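Local coordinates for Mgp-operon protein 3 (Mycoplasma pneumoniae, PDB 6RJ1), which is a surface adhesin component of the human pathogen, probably contributing with its partner adhesin to attachment to host cells, perhaps through sugars, at residues Ile117-Ala120 against Trp126-Glu129; Lys46-Thr51 against Leu458-Gly463; Leu14-Pro19 against Pro23-Leu28; Phe111-Leu116 against Thr453-Leu458. All coordinates share one frame; numbering follows the deposited sequence.

Contact 1 (Ile117-Ala120 against Trp126-Glu129); sequences IFKA and WVFE
Val-127 O is gripped from two neighbouring residues. Lys-119 N donates to Val-127 O at 2.8 Å, and Phe-118 CA approaches the same oxygen as a CA-H...O contact. The return bond of this hydrogen-bonded pair runs from Val-127 N to Lys-119 O at 2.9 Å. Two residues further along each strand, Glu-129 N reaches Ile-117 O at 2.8 Å. These bonds zip up the antiparallel beta hairpin of strands 114-121 and 125-135, two adjacent strands of an eight-stranded mixed sheet in a protein part of whose sequence matches the MgpC adhesin family, of the beta-propeller clan. The non-hydrogen-bonded pairs, Phe-118 with Phe-128 and Ala-120 with Trp-126, put their side chains on one face. There the edge of Phe-128 meets the face of Phe-118 in a T-shaped stack, planes 70° apart, with Phe-128 CD1 standing over the rim of the Phe-118 ring. The Trp-126 six-membered ring leans back over the neighbouring strand, so that Trp-126 CZ3 lies 3.8 Å from Ala-120 CB. Leu-28 and Leu-53 add apolar cover around Phe-118 and Trp-126. On the other, exposed face Lys-119 lies beside Val-127 and crosses Glu-129 at about a right angle. Its chain stays extended until a final bend at chi4 (-73°), which leaves Lys-119 NZ 3.6 Å from Val-127 CG1, while Lys-119 NZ and Glu-129 OE2 form a long salt bridge of 3.5 Å.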
loop_
_atom_site.group_PDB
_atom_site.type_symbol
_atom_site.label_atom_id
_atom_site.label_comp_id
_atom_site.label_asym_id
_atom_site.label_seq_id
_atom_site.Cartn_x
_atom_site.Cartn_y
_atom_site.Cartn_z
ATOM N N ILE A 117 18.160 -7.318 18.551
ATOM C CA ILE A 117 18.496 -6.264 19.500
ATOM C C ILE A 117 19.994 -6.334 19.789
ATOM O O ILE A 117 20.527 -7.405 20.111
ATOM C CB ILE A 117 17.644 -6.369 20.801
ATOM C CG1 ILE A 117 16.120 -6.504 20.510
ATOM C CG2 ILE A 117 17.936 -5.226 21.786
ATOM C CD1 ILE A 117 15.395 -5.334 19.740
ATOM N N PHE A 118 20.664 -5.180 19.667
ATOM C CA PHE A 118 22.091 -5.029 19.908
ATOM C C PHE A 118 22.321 -3.957 20.956
ATOM O O PHE A 118 21.568 -2.986 21.023
ATOM C CB PHE A 118 22.817 -4.643 18.610
ATOM C CG PHE A 118 22.850 -5.714 17.547
ATOM C CD1 PHE A 118 21.824 -5.820 16.611
ATOM C CD2 PHE A 118 23.926 -6.595 17.456
ATOM C CE1 PHE A 118 21.863 -6.804 15.619
ATOM C CE2 PHE A 118 23.966 -7.577 16.460
ATOM C CZ PHE A 118 22.936 -7.674 15.548
ATOM N N LYS A 119 23.358 -4.136 21.772
ATOM C CA LYS A 119 23.749 -3.175 22.802
ATOM C C LYS A 119 25.075 -2.558 22.399
ATOM O O LYS A 119 25.913 -3.256 21.815
ATOM C CB LYS A 119 23.818 -3.811 24.206
ATOM C CG LYS A 119 24.922 -4.836 24.478
ATOM C CD LYS A 119 25.018 -5.142 25.972
ATOM C CE LYS A 119 25.793 -6.406 26.252
ATOM N NZ LYS A 119 25.024 -7.642 25.898
ATOM N N ALA A 120 25.273 -1.271 22.700
ATOM C CA ALA A 120 26.516 -0.587 22.364
ATOM C C ALA A 120 27.681 -1.131 23.178
ATOM O O ALA A 120 27.496 -1.559 24.317
ATOM C CB ALA A 120 26.370 0.905 22.575
ATOM N N TRP A 126 29.079 -3.083 18.401
ATOM C CA TRP A 126 27.788 -3.589 18.868
ATOM C C TRP A 126 27.870 -5.046 19.268
ATOM O O TRP A 126 28.474 -5.852 18.561
ATOM C CB TRP A 126 26.712 -3.388 17.795
ATOM C CG TRP A 126 26.479 -1.950 17.457
ATOM C CD1 TRP A 126 27.070 -1.237 16.457
ATOM C CD2 TRP A 126 25.625 -1.036 18.152
ATOM N NE1 TRP A 126 26.626 0.063 16.477
ATOM C CE2 TRP A 126 25.731 0.213 17.503
ATOM C CE3 TRP A 126 24.756 -1.155 19.250
ATOM C CZ2 TRP A 126 25.008 1.337 17.920
ATOM C CZ3 TRP A 126 24.054 -0.038 19.673
ATOM C CH2 TRP A 126 24.171 1.187 19.004
ATOM N N VAL A 127 27.245 -5.377 20.403
ATOM C CA VAL A 127 27.170 -6.728 20.963
ATOM C C VAL A 127 25.729 -7.204 20.789
ATOM O O VAL A 127 24.807 -6.424 21.028
ATOM C CB VAL A 127 27.632 -6.727 22.453
ATOM C CG1 VAL A 127 27.300 -8.036 23.161
ATOM C CG2 VAL A 127 29.122 -6.443 22.554
ATOM N N PHE A 128 25.535 -8.460 20.338
ATOM C CA PHE A 128 24.202 -9.034 20.149
ATOM C C PHE A 128 23.559 -9.336 21.508
ATOM O O PHE A 128 24.181 -9.990 22.348
ATOM C CB PHE A 128 24.257 -10.286 19.240
ATOM C CG PHE A 128 22.957 -11.051 19.097
ATOM C CD1 PHE A 128 21.927 -10.564 18.296
ATOM C CD2 PHE A 128 22.763 -12.257 19.764
ATOM C CE1 PHE A 128 20.726 -11.259 18.174
ATOM C CE2 PHE A 128 21.559 -12.956 19.639
ATOM C CZ PHE A 128 20.552 -12.455 18.841
ATOM N N GLU A 129 22.339 -8.828 21.737
ATOM C CA GLU A 129 21.613 -9.063 22.986
ATOM C C GLU A 129 20.653 -10.229 22.827
ATOM O O GLU A 129 20.833 -11.254 23.472
ATOM C CB GLU A 129 20.844 -7.809 23.438
ATOM C CG GLU A 129 21.699 -6.747 24.083
ATOM C CD GLU A 129 21.135 -6.184 25.374
ATOM O OE1 GLU A 129 20.000 -5.647 25.358
ATOM O OE2 GLU A 129 21.837 -6.281 26.406
#

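Contact 2 (Lys46-Thr51 against Leu458-Gly463); sequences KRVGDT and LAYLNG
Lys-46 NZ donates to Leu-458 O at 2.8 Å, approaching the carbonyl nearly end-on. The first torsion of the lysine, with CG anti to the carbonyl carbon (chi1 -60°), sets Lys-46 CG against Leu-458 CD1 at 3.6 Å. Two bends, at chi2 (-75°) and at chi4 (80°), with a straight link between them, then direct the rest of the chain and its NZ to the carbonyl oxygen. The two side chains run past each other in opposite directions; the leucine contributes a methyl, while its backbone supplies the acceptor. Strands 40-48 and 457-461 are the two outermost of the eight-stranded mixed sheet. Lys-46 CA and Ala-459 CA are 7.3 Å apart, consistent with a strongly curved sheet whose two outermost strands meet here through side chains. Further along, Val-48 crosses Tyr-460 at about a right angle and sets both methyls on the same side of its ring: Val-48 CG1 sits 3.6 Å from Tyr-460 CD1 and also near CE1, and Val-48 CG2 lies 3.7 Å from Tyr-460 CB. Tyr-460 has CG anti to its N (chi1 177°), which swings the ring along the strand and carries OH to Glu-483 and Lys-52, both hydrogen-bonded to it.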
loop_
_atom_site.group_PDB
_atom_site.type_symbol
_atom_site.label_atom_id
_atom_site.label_comp_id
_atom_site.label_asym_id
_atom_site.label_seq_id
_atom_site.Cartn_x
_atom_site.Cartn_y
_atom_site.Cartn_z
ATOM N N LYS A 46 17.085 0.465 13.032
ATOM C CA LYS A 46 16.917 1.753 13.692
ATOM C C LYS A 46 17.871 1.846 14.887
ATOM O O LYS A 46 18.016 0.880 15.642
ATOM C CB LYS A 46 15.457 1.971 14.162
ATOM C CG LYS A 46 14.370 1.960 13.074
ATOM C CD LYS A 46 14.304 3.206 12.193
ATOM C CE LYS A 46 13.473 2.975 10.946
ATOM N NZ LYS A 46 11.998 3.064 11.186
ATOM N N ARG A 47 18.530 2.998 15.049
ATOM C CA ARG A 47 19.396 3.257 16.198
ATOM C C ARG A 47 18.443 3.821 17.270
ATOM O O ARG A 47 17.681 4.751 16.981
ATOM C CB ARG A 47 20.472 4.290 15.834
ATOM C CG ARG A 47 21.904 3.842 16.031
ATOM C CD ARG A 47 22.761 5.093 16.204
ATOM N NE ARG A 47 23.817 5.015 17.225
ATOM C CZ ARG A 47 23.632 4.753 18.521
ATOM N NH1 ARG A 47 24.661 4.762 19.358
ATOM N NH2 ARG A 47 22.424 4.452 18.983
ATOM N N VAL A 48 18.415 3.208 18.461
ATOM C CA VAL A 48 17.524 3.629 19.546
ATOM C C VAL A 48 18.352 4.259 20.665
ATOM O O VAL A 48 19.079 3.566 21.378
ATOM C CB VAL A 48 16.593 2.485 20.034
ATOM C CG1 VAL A 48 15.746 2.930 21.221
ATOM C CG2 VAL A 48 15.697 1.986 18.904
ATOM N N GLY A 49 18.244 5.575 20.786
ATOM C CA GLY A 49 19.009 6.332 21.763
ATOM C C GLY A 49 20.477 6.266 21.410
ATOM O O GLY A 49 20.834 6.404 20.237
ATOM N N ASP A 50 21.317 5.963 22.401
ATOM C CA ASP A 50 22.764 5.877 22.223
ATOM C C ASP A 50 23.362 4.487 22.563
ATOM O O ASP A 50 24.494 4.211 22.155
ATOM C CB ASP A 50 23.481 7.008 23.003
ATOM C CG ASP A 50 23.136 7.186 24.486
ATOM O OD1 ASP A 50 22.086 6.654 24.933
ATOM O OD2 ASP A 50 23.901 7.881 25.194
ATOM N N THR A 51 22.619 3.614 23.274
ATOM C CA THR A 51 23.121 2.287 23.656
ATOM C C THR A 51 22.380 1.116 22.953
ATOM O O THR A 51 22.690 -0.046 23.238
ATOM C CB THR A 51 23.146 2.149 25.209
ATOM O OG1 THR A 51 24.143 1.201 25.609
ATOM C CG2 THR A 51 21.767 1.839 25.848
ATOM N N LEU A 458 10.291 -1.568 10.408
ATOM C CA LEU A 458 10.128 -1.591 11.862
ATOM C C LEU A 458 10.188 -0.206 12.532
ATOM O O LEU A 458 10.571 0.791 11.917
ATOM C CB LEU A 458 11.088 -2.587 12.577
ATOM C CG LEU A 458 12.623 -2.420 12.497
ATOM C CD1 LEU A 458 13.114 -1.344 13.404
ATOM C CD2 LEU A 458 13.291 -3.634 13.041
ATOM N N ALA A 459 9.799 -0.183 13.821
ATOM C CA ALA A 459 9.781 0.966 14.718
ATOM C C ALA A 459 9.853 0.463 16.150
ATOM O O ALA A 459 9.245 -0.563 16.480
ATOM C CB ALA A 459 8.507 1.772 14.520
ATOM N N TYR A 460 10.614 1.176 17.000
ATOM C CA TYR A 460 10.759 0.844 18.414
ATOM C C TYR A 460 10.126 1.950 19.247
ATOM O O TYR A 460 10.424 3.126 19.041
ATOM C CB TYR A 460 12.241 0.624 18.789
ATOM C CG TYR A 460 12.466 0.338 20.259
ATOM C CD1 TYR A 460 12.544 1.373 21.186
ATOM C CD2 TYR A 460 12.602 -0.967 20.724
ATOM C CE1 TYR A 460 12.741 1.118 22.543
ATOM C CE2 TYR A 460 12.803 -1.235 22.080
ATOM C CZ TYR A 460 12.878 -0.186 22.984
ATOM O OH TYR A 460 13.083 -0.423 24.322
ATOM N N LEU A 461 9.267 1.566 20.194
ATOM C CA LEU A 461 8.592 2.494 21.096
ATOM C C LEU A 461 8.444 1.908 22.499
ATOM O O LEU A 461 7.547 1.095 22.743
ATOM C CB LEU A 461 7.223 2.941 20.532
ATOM C CG LEU A 461 6.514 4.093 21.279
ATOM C CD1 LEU A 461 7.174 5.428 20.994
ATOM C CD2 LEU A 461 5.033 4.151 20.932
ATOM N N ASN A 462 9.332 2.332 23.417
ATOM C CA ASN A 462 9.330 1.948 24.826
ATOM C C ASN A 462 9.141 0.435 25.067
ATOM O O ASN A 462 8.102 0.005 25.584
ATOM C CB ASN A 462 8.286 2.781 25.599
ATOM C CG ASN A 462 8.676 4.231 25.776
ATOM O OD1 ASN A 462 8.567 5.058 24.858
ATOM N ND2 ASN A 462 9.147 4.569 26.971
ATOM N N GLY A 463 10.141 -0.349 24.662
ATOM C CA GLY A 463 10.155 -1.803 24.828
ATOM C C GLY A 463 9.269 -2.582 23.876
ATOM O O GLY A 463 9.201 -3.812 23.958
#

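Contact 3 (Leu14-Pro19 against Pro23-Leu28); sequences LTPYTP and PLNGGL
Residues Leu-14 to Pro-19 and Pro-23 to Leu-28 form a beta hairpin with a long irregular connection, between strand 13-17, the middle strand of a three-stranded sheet, and its antiparallel neighbour, the short strand 28-29. Leu-14 and Leu-28 make a hydrogen-bonded pair: Leu-28 N reaches Leu-14 O at 2.8 Å, and Leu-14 N returns to Leu-28 O at 3.0 Å. The register then slips by two residues before the backbones meet again at Tyr-17 and Pro-23, where Leu-24 N donates to Pro-16 O at 2.8 Å. An Asx turn lies in the loop between the two pairings. Asn-25 OD1 accepts from Gly-27 N in the carbonyl plane, on a lone pair, and Gly-27 adopts a positive phi, which by itself favours glycine. With CG between its backbone N and carbonyl carbon (chi1 57°), the asparagine side chain crosses the Pro-16 ring at roughly a right angle, bringing Asn-25 OD1 3.3 Å from Pro-16 CD. Thr-15 points its CG2 into the angle between Asn-25 O and the Pro-23 ring. Thr-18 lays CG2 across Leu-24, while its OG1 bonds to Thr-22 O. Beside this, Pro-23 covers one face of Tyr-17 in a CH-pi contact, Pro-23 CB 4.2 Å from the Tyr-17 ring centroid and 18° off the normal, and Pro-23 CD 3.6 Å from Tyr-17 CE2.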
loop_
_atom_site.group_PDB
_atom_site.type_symbol
_atom_site.label_atom_id
_atom_site.label_comp_id
_atom_site.label_asym_id
_atom_site.label_seq_id
_atom_site.Cartn_x
_atom_site.Cartn_y
_atom_site.Cartn_z
ATOM N N LEU A 14 26.497 -2.806 8.899
ATOM C CA LEU A 14 26.256 -1.443 9.354
ATOM C C LEU A 14 27.613 -0.921 9.816
ATOM O O LEU A 14 28.128 -1.377 10.843
ATOM C CB LEU A 14 25.199 -1.396 10.476
ATOM C CG LEU A 14 23.779 -1.850 10.090
ATOM C CD1 LEU A 14 22.874 -1.872 11.288
ATOM C CD2 LEU A 14 23.177 -0.977 9.007
ATOM N N THR A 15 28.236 -0.036 9.010
ATOM C CA THR A 15 29.582 0.474 9.289
ATOM C C THR A 15 29.562 1.903 9.898
ATOM O O THR A 15 28.860 2.781 9.393
ATOM C CB THR A 15 30.478 0.346 8.025
ATOM O OG1 THR A 15 30.616 -1.014 7.638
ATOM C CG2 THR A 15 31.866 0.927 8.193
ATOM N N PRO A 16 30.348 2.149 10.979
ATOM C CA PRO A 16 30.399 3.507 11.549
ATOM C C PRO A 16 31.393 4.401 10.809
ATOM O O PRO A 16 32.562 4.053 10.687
ATOM C CB PRO A 16 30.805 3.273 13.011
ATOM C CG PRO A 16 31.486 1.938 13.020
ATOM C CD PRO A 16 31.241 1.229 11.713
ATOM N N TYR A 17 30.921 5.537 10.300
ATOM C CA TYR A 17 31.744 6.503 9.586
ATOM C C TYR A 17 32.015 7.705 10.480
ATOM O O TYR A 17 31.113 8.168 11.183
ATOM C CB TYR A 17 31.076 6.932 8.270
ATOM C CG TYR A 17 31.244 5.922 7.159
ATOM C CD1 TYR A 17 30.378 4.842 7.034
ATOM C CD2 TYR A 17 32.270 6.045 6.229
ATOM C CE1 TYR A 17 30.515 3.917 5.998
ATOM C CE2 TYR A 17 32.423 5.123 5.193
ATOM C CZ TYR A 17 31.547 4.057 5.083
ATOM O OH TYR A 17 31.699 3.141 4.070
ATOM N N THR A 18 33.261 8.194 10.467
ATOM C CA THR A 18 33.667 9.355 11.254
ATOM C C THR A 18 33.379 10.648 10.469
ATOM O O THR A 18 33.263 10.581 9.241
ATOM C CB THR A 18 35.161 9.251 11.618
ATOM O OG1 THR A 18 35.961 9.307 10.432
ATOM C CG2 THR A 18 35.480 8.024 12.449
ATOM N N PRO A 19 33.340 11.844 11.116
ATOM C CA PRO A 19 33.157 13.081 10.339
ATOM C C PRO A 19 34.387 13.438 9.469
ATOM O O PRO A 19 34.423 14.502 8.863
ATOM C CB PRO A 19 32.830 14.121 11.414
ATOM C CG PRO A 19 33.523 13.638 12.617
ATOM C CD PRO A 19 33.478 12.139 12.559
ATOM N N PRO A 23 35.526 5.054 7.401
ATOM C CA PRO A 23 34.957 4.099 8.365
ATOM C C PRO A 23 35.884 3.863 9.557
ATOM O O PRO A 23 37.105 3.767 9.393
ATOM C CB PRO A 23 34.755 2.833 7.536
ATOM C CG PRO A 23 35.717 2.942 6.423
ATOM C CD PRO A 23 35.866 4.394 6.123
ATOM N N LEU A 24 35.304 3.819 10.762
ATOM C CA LEU A 24 36.030 3.621 12.011
ATOM C C LEU A 24 36.490 2.172 12.155
ATOM O O LEU A 24 37.606 1.938 12.618
ATOM C CB LEU A 24 35.161 4.079 13.197
ATOM C CG LEU A 24 35.821 4.255 14.570
ATOM C CD1 LEU A 24 37.087 5.134 14.507
ATOM C CD2 LEU A 24 34.828 4.831 15.552
ATOM N N ASN A 25 35.643 1.209 11.732
ATOM C CA ASN A 25 35.923 -0.232 11.745
ATOM C C ASN A 25 35.180 -0.929 10.601
ATOM O O ASN A 25 34.380 -0.287 9.918
ATOM C CB ASN A 25 35.620 -0.872 13.122
ATOM C CG ASN A 25 34.210 -0.685 13.631
ATOM O OD1 ASN A 25 33.224 -1.078 12.997
ATOM N ND2 ASN A 25 34.085 -0.110 14.815
ATOM N N GLY A 26 35.433 -2.232 10.427
ATOM C CA GLY A 26 34.838 -3.076 9.390
ATOM C C GLY A 26 33.320 -3.188 9.375
ATOM O O GLY A 26 32.755 -3.793 8.455
ATOM N N GLY A 27 32.670 -2.627 10.395
ATOM C CA GLY A 27 31.219 -2.633 10.525
ATOM C C GLY A 27 30.657 -3.888 11.151
ATOM O O GLY A 27 31.361 -4.891 11.314
ATOM N N LEU A 28 29.370 -3.850 11.481
ATOM C CA LEU A 28 28.686 -4.968 12.112
ATOM C C LEU A 28 27.897 -5.796 11.088
ATOM O O LEU A 28 26.967 -5.270 10.478
ATOM C CB LEU A 28 27.774 -4.415 13.235
ATOM C CG LEU A 28 26.696 -5.331 13.829
ATOM C CD1 LEU A 28 27.233 -6.142 14.987
ATOM C CD2 LEU A 28 25.490 -4.529 14.255
#

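Contact 4 (Phe111-Leu116 against Thr453-Leu458); sequences FASYVL and TSTAQL
Ser-113 to Val-115 and Thr-455 to Leu-458 run nearly alongside each other, their directions 13° apart, with the CA atoms of Ser-113 and Thr-455 separated by 6.7 Å. The spacing is too wide for backbone pairing, and side chains bridge it. The first segment leads into strand 114-121; the second leaves helix 446-454 and enters strand 457-461, where Ala-456 and Gln-457 together face Met-468 in a classic beta bulge. Both strands belong to the eight-stranded mixed sheet, the third and the last across it, and their meeting in a buried place is consistent with a curved sheet. Ser-113 OG meets Thr-455 OG1 at 2.8 Å in a hydrogen bond that either hydroxyl could donate. Thr-455 places OG1 between its backbone N and carbonyl carbon (chi1 65°), and Thr-455 CG2 also packs on Ser-113 CB at 3.6 Å. Tyr-451 OH, from the helix, bonds to Ser-113 N. Two residues on from Ser-113, Val-115 CG2 and Leu-458 CD2 just touch at 4.5 Å, near Val-467. All four touching residues are buried, and the hydroxyl pair implies that two buried polar groups satisfy each other, Thr-455 OG1 having a further hydrogen bond close by in the chain.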
loop_
_atom_site.group_PDB
_atom_site.type_symbol
_atom_site.label_atom_id
_atom_site.label_comp_id
_atom_site.label_asym_id
_atom_site.label_seq_id
_atom_site.Cartn_x
_atom_site.Cartn_y
_atom_site.Cartn_z
ATOM N N PHE A 111 13.120 -20.687 9.217
ATOM C CA PHE A 111 13.677 -19.485 8.577
ATOM C C PHE A 111 12.754 -18.262 8.729
ATOM O O PHE A 111 12.668 -17.425 7.829
ATOM C CB PHE A 111 14.085 -19.722 7.109
ATOM C CG PHE A 111 15.033 -20.875 6.876
ATOM C CD1 PHE A 111 14.552 -22.152 6.648
ATOM C CD2 PHE A 111 16.411 -20.671 6.835
ATOM C CE1 PHE A 111 15.428 -23.212 6.407
ATOM C CE2 PHE A 111 17.284 -21.732 6.583
ATOM C CZ PHE A 111 16.787 -22.992 6.366
ATOM N N ALA A 112 12.080 -18.157 9.893
ATOM C CA ALA A 112 11.186 -17.054 10.238
ATOM C C ALA A 112 11.967 -15.747 10.333
ATOM O O ALA A 112 13.172 -15.758 10.595
ATOM C CB ALA A 112 10.508 -17.335 11.568
ATOM N N SER A 113 11.284 -14.622 10.139
ATOM C CA SER A 113 11.900 -13.312 10.264
ATOM C C SER A 113 12.173 -12.972 11.731
ATOM O O SER A 113 11.456 -13.425 12.629
ATOM C CB SER A 113 11.015 -12.254 9.630
ATOM O OG SER A 113 10.819 -12.541 8.256
ATOM N N TYR A 114 13.230 -12.196 11.973
ATOM C CA TYR A 114 13.603 -11.803 13.327
ATOM C C TYR A 114 13.830 -10.321 13.464
ATOM O O TYR A 114 14.241 -9.651 12.514
ATOM C CB TYR A 114 14.882 -12.530 13.784
ATOM C CG TYR A 114 14.675 -13.978 14.144
ATOM C CD1 TYR A 114 14.273 -14.350 15.426
ATOM C CD2 TYR A 114 14.904 -14.987 13.213
ATOM C CE1 TYR A 114 14.081 -15.688 15.763
ATOM C CE2 TYR A 114 14.710 -16.328 13.535
ATOM C CZ TYR A 114 14.299 -16.677 14.812
ATOM O OH TYR A 114 14.103 -18.003 15.123
ATOM N N VAL A 115 13.572 -9.826 14.677
ATOM C CA VAL A 115 13.883 -8.476 15.112
ATOM C C VAL A 115 15.081 -8.724 16.022
ATOM O O VAL A 115 14.973 -9.516 16.968
ATOM C CB VAL A 115 12.713 -7.758 15.835
ATOM C CG1 VAL A 115 13.205 -6.531 16.596
ATOM C CG2 VAL A 115 11.624 -7.369 14.850
ATOM N N LEU A 116 16.234 -8.129 15.686
ATOM C CA LEU A 116 17.471 -8.311 16.446
ATOM C C LEU A 116 17.761 -7.090 17.293
ATOM O O LEU A 116 17.633 -5.963 16.810
ATOM C CB LEU A 116 18.665 -8.603 15.522
ATOM C CG LEU A 116 18.426 -9.518 14.328
ATOM C CD1 LEU A 116 19.582 -9.471 13.397
ATOM C CD2 LEU A 116 18.179 -10.941 14.754
ATOM N N THR A 453 7.085 -10.605 2.488
ATOM C CA THR A 453 6.896 -9.174 2.220
ATOM C C THR A 453 6.388 -8.402 3.460
ATOM O O THR A 453 6.691 -7.223 3.585
ATOM C CB THR A 453 6.020 -8.926 0.972
ATOM O OG1 THR A 453 4.771 -9.603 1.102
ATOM C CG2 THR A 453 6.708 -9.322 -0.329
ATOM N N SER A 454 5.622 -9.049 4.366
ATOM C CA SER A 454 5.082 -8.389 5.567
ATOM C C SER A 454 6.150 -7.999 6.614
ATOM O O SER A 454 5.896 -7.136 7.460
ATOM C CB SER A 454 3.978 -9.219 6.212
ATOM O OG SER A 454 4.469 -10.436 6.748
ATOM N N THR A 455 7.331 -8.632 6.553
ATOM C CA THR A 455 8.430 -8.356 7.479
ATOM C C THR A 455 9.393 -7.414 6.760
ATOM O O THR A 455 10.504 -7.813 6.383
ATOM C CB THR A 455 9.040 -9.677 7.975
ATOM O OG1 THR A 455 9.640 -10.374 6.881
ATOM C CG2 THR A 455 8.018 -10.577 8.652
ATOM N N ALA A 456 8.937 -6.155 6.543
ATOM C CA ALA A 456 9.664 -5.157 5.762
ATOM C C ALA A 456 10.131 -3.895 6.514
ATOM O O ALA A 456 11.228 -3.404 6.231
ATOM C CB ALA A 456 8.823 -4.751 4.553
ATOM N N GLN A 457 9.295 -3.336 7.407
ATOM C CA GLN A 457 9.629 -2.082 8.099
ATOM C C GLN A 457 9.397 -2.168 9.599
ATOM O O GLN A 457 8.384 -2.725 10.016
ATOM C CB GLN A 457 8.786 -0.920 7.528
ATOM C CG GLN A 457 8.826 -0.761 6.016
ATOM C CD GLN A 457 7.980 0.397 5.575
ATOM O OE1 GLN A 457 8.372 1.558 5.725
ATOM N NE2 GLN A 457 6.805 0.105 5.019
ATOM N N LEU A 458 10.291 -1.568 10.408
ATOM C CA LEU A 458 10.128 -1.591 11.862
ATOM C C LEU A 458 10.188 -0.206 12.532
ATOM O O LEU A 458 10.571 0.791 11.917
ATOM C CB LEU A 458 11.088 -2.587 12.577
ATOM C CG LEU A 458 12.623 -2.420 12.497
ATOM C CD1 LEU A 458 13.114 -1.344 13.404
ATOM C CD2 LEU A 458 13.291 -3.634 13.041
#

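How the contacts relate
From the N terminus, contact 3 closes first, a short loop that turns strand 13-17 back toward strand 28-29; contacts 2, 4 and 1 all open after it has closed. Contact 2 opens next at Lys-46, contact 4 opens at Phe-111, and contact 1 both opens and closes within the hairpin of residues 117-129. Contact 4 then closes at residues 453-458 and contact 2 at 458-463, so contact 1 nests in contact 4 and contact 4 in contact 2, the last two sharing Leu-458. In the eight-stranded sheet contact 1 pairs the third and fourth strands, contact 2 joins the first to the last, and contact 4 the third to the last. Leu-28 of contact 3 packs on Phe-118.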